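Local coordinates for protein malate dehydrogenase (Plasmodium falciparum, PDB 5NFR) that probably interconverts malate and oxaloacetate, oxidising the 2-hydroxy acid with NAD(+) or reducing the 2-oxo acid with NADH, at residues A5-G10 with I29-V34. Sequence-based numbering, arbitrary orientation.
Sequences ALIGSG and ILYDVV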
loop_
_atom_site.group_PDB
_atom_site.type_symbol
_atom_site.label_atom_id
_atom_site.label_comp_id
_atom_site.label_asym_id
_atom_site.label_seq_id
_atom_site.Cartn_x
_atom_site.Cartn_y
_atom_site.Cartn_z
ATOM N N ALA A 5 -23.748 -14.933 40.602
ATOM C CA ALA A 5 -23.241 -16.026 39.869
ATOM C C ALA A 5 -22.502 -15.577 38.651
ATOM O O ALA A 5 -23.019 -14.874 37.798
ATOM C CB ALA A 5 -24.319 -16.974 39.454
ATOM N N LEU A 6 -21.227 -16.029 38.556
ATOM C CA LEU A 6 -20.322 -15.646 37.523
ATOM C C LEU A 6 -20.258 -16.902 36.646
ATOM O O LEU A 6 -19.581 -17.888 36.998
ATOM C CB LEU A 6 -18.966 -15.250 38.147
ATOM C CG LEU A 6 -19.036 -14.184 39.281
ATOM C CD1 LEU A 6 -17.738 -14.041 40.060
ATOM C CD2 LEU A 6 -19.400 -12.860 38.656
ATOM N N ILE A 7 -20.904 -16.835 35.497
ATOM C CA ILE A 7 -20.828 -17.874 34.538
ATOM C C ILE A 7 -19.650 -17.589 33.615
ATOM O O ILE A 7 -19.788 -16.870 32.603
ATOM C CB ILE A 7 -22.168 -18.033 33.741
ATOM C CG1 ILE A 7 -23.263 -18.460 34.686
ATOM C CG2 ILE A 7 -22.070 -19.074 32.673
ATOM C CD1 ILE A 7 -24.634 -18.380 34.021
ATOM N N GLY A 8 -18.533 -18.288 33.886
ATOM C CA GLY A 8 -17.269 -18.032 33.281
ATOM C C GLY A 8 -16.330 -17.543 34.380
ATOM O O GLY A 8 -16.571 -16.473 34.997
ATOM N N SER A 9 -15.253 -18.280 34.626
ATOM C CA SER A 9 -14.231 -17.939 35.624
ATOM C C SER A 9 -12.869 -17.567 35.030
ATOM O O SER A 9 -11.856 -17.810 35.650
ATOM C CB SER A 9 -14.099 -19.092 36.597
ATOM O OG SER A 9 -15.368 -19.357 37.240
ATOM N N GLY A 10 -12.840 -16.971 33.837
ATOM C CA GLY A 10 -11.654 -16.360 33.296
ATOM C C GLY A 10 -11.261 -15.041 34.005
ATOM O O GLY A 10 -11.683 -14.734 35.132
ATOM N N ILE A 29 -20.918 -17.187 43.481
ATOM C CA ILE A 29 -20.833 -18.530 42.843
ATOM C C ILE A 29 -20.029 -18.442 41.567
ATOM O O ILE A 29 -20.416 -17.765 40.612
ATOM C CB ILE A 29 -22.230 -19.056 42.611
ATOM C CG1 ILE A 29 -22.836 -19.415 43.971
ATOM C CG2 ILE A 29 -22.140 -20.353 41.762
ATOM C CD1 ILE A 29 -24.282 -19.435 43.941
ATOM N N LEU A 30 -18.817 -18.974 41.639
ATOM C CA LEU A 30 -17.869 -19.019 40.487
ATOM C C LEU A 30 -18.050 -20.333 39.706
ATOM O O LEU A 30 -17.747 -21.415 40.237
ATOM C CB LEU A 30 -16.441 -18.970 40.954
ATOM C CG LEU A 30 -15.837 -17.603 40.903
ATOM C CD1 LEU A 30 -14.602 -17.555 41.786
ATOM C CD2 LEU A 30 -15.435 -17.230 39.494
ATOM N N TYR A 31 -18.586 -20.218 38.485
ATOM C CA TYR A 31 -18.873 -21.315 37.666
ATOM C C TYR A 31 -17.945 -21.278 36.455
ATOM O O TYR A 31 -17.738 -20.210 35.822
ATOM C CB TYR A 31 -20.378 -21.369 37.195
ATOM C CG TYR A 31 -20.614 -22.398 36.108
ATOM C CD1 TYR A 31 -20.368 -22.091 34.803
ATOM C CD2 TYR A 31 -20.919 -23.704 36.439
ATOM C CE1 TYR A 31 -20.502 -23.033 33.827
ATOM C CE2 TYR A 31 -21.048 -24.685 35.482
ATOM C CZ TYR A 31 -20.830 -24.348 34.166
ATOM O OH TYR A 31 -20.948 -25.277 33.165
ATOM N N ASP A 32 -17.491 -22.475 36.063
ATOM C CA ASP A 32 -16.927 -22.661 34.746
ATOM C C ASP A 32 -17.217 -24.101 34.278
ATOM O O ASP A 32 -17.396 -25.028 35.083
ATOM C CB ASP A 32 -15.412 -22.344 34.769
ATOM C CG ASP A 32 -14.820 -21.951 33.389
ATOM O OD1 ASP A 32 -14.310 -22.851 32.687
ATOM O OD2 ASP A 32 -14.784 -20.725 33.083
ATOM N N VAL A 33 -17.087 -24.283 32.969
ATOM C CA VAL A 33 -17.124 -25.614 32.402
ATOM C C VAL A 33 -15.849 -26.461 32.742
ATOM O O VAL A 33 -15.949 -27.665 32.997
ATOM C CB VAL A 33 -17.499 -25.532 30.889
ATOM C CG1 VAL A 33 -16.459 -24.746 30.057
ATOM C CG2 VAL A 33 -17.738 -26.922 30.340
ATOM N N VAL A 34 -14.659 -25.845 32.722
ATOM C CA VAL A 34 -13.352 -26.555 32.911
ATOM C C VAL A 34 -13.120 -26.978 34.375
ATOM O O VAL A 34 -13.153 -26.122 35.233
ATOM C CB VAL A 34 -12.160 -25.662 32.501
ATOM C CG1 VAL A 34 -10.861 -26.387 32.701
ATOM C CG2 VAL A 34 -12.271 -25.176 31.054
#
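The carbonyl oxygen of Y31 is held by two donors from the turn that follows strand 3-7. G8 N gives it a 2.8 Å bond that comes in tilted 29° from the carbonyl plane, and S9 OG adds a weak one at 2.9 Å. The hydroxyl gets there because OG stands anti to its own carbonyl carbon (chi1 -59°), beside the backbone N, which also lays it against the methyl L30 CD2. The backbone N of the same serine, S9 N, points almost straight at D32 OD2 (2.9 Å, 177°) and meets the anti lone pair of that oxygen. The other oxygen, OD1, accepts from V34 N at 3.0 Å in an Asx turn, again through its anti lone pair, so backbone N-H groups on both oxygens fix the rotation of the carboxylate.

Before the turn, residues 5-7 and 29-31 run parallel, their axes 4.8 Å apart at closest approach. I29 O receives L6 N at 2.8 Å, and L6 O receives Y31 N. On one face of the sheet L6 CD1 rests on L30 CD2, with L30 also reaching L45 of helix 37-52. On the other face I7 CG2 comes to Y31 CD1 at 4.1 Å, obliquely to the ring, while V101 and V105 of helix 91-108 cover I7.

The two strands and helix 11-22 between them form the first beta-alpha-beta unit of a Rossmann fold. G8 and G10 belong to its GxGxxG sequence, and G10 sits at the N-cap position, right before helix 11-22. G8, S9, G10 and D32 are predicted to bind NAD(+). In Rossmann dehydrogenases an acidic residue at the end of the second strand typically takes the adenosine ribose hydroxyls; here the S9 and V34 amides would probably stabilise the negative charge of D32 and hold its carboxylate ready for that role.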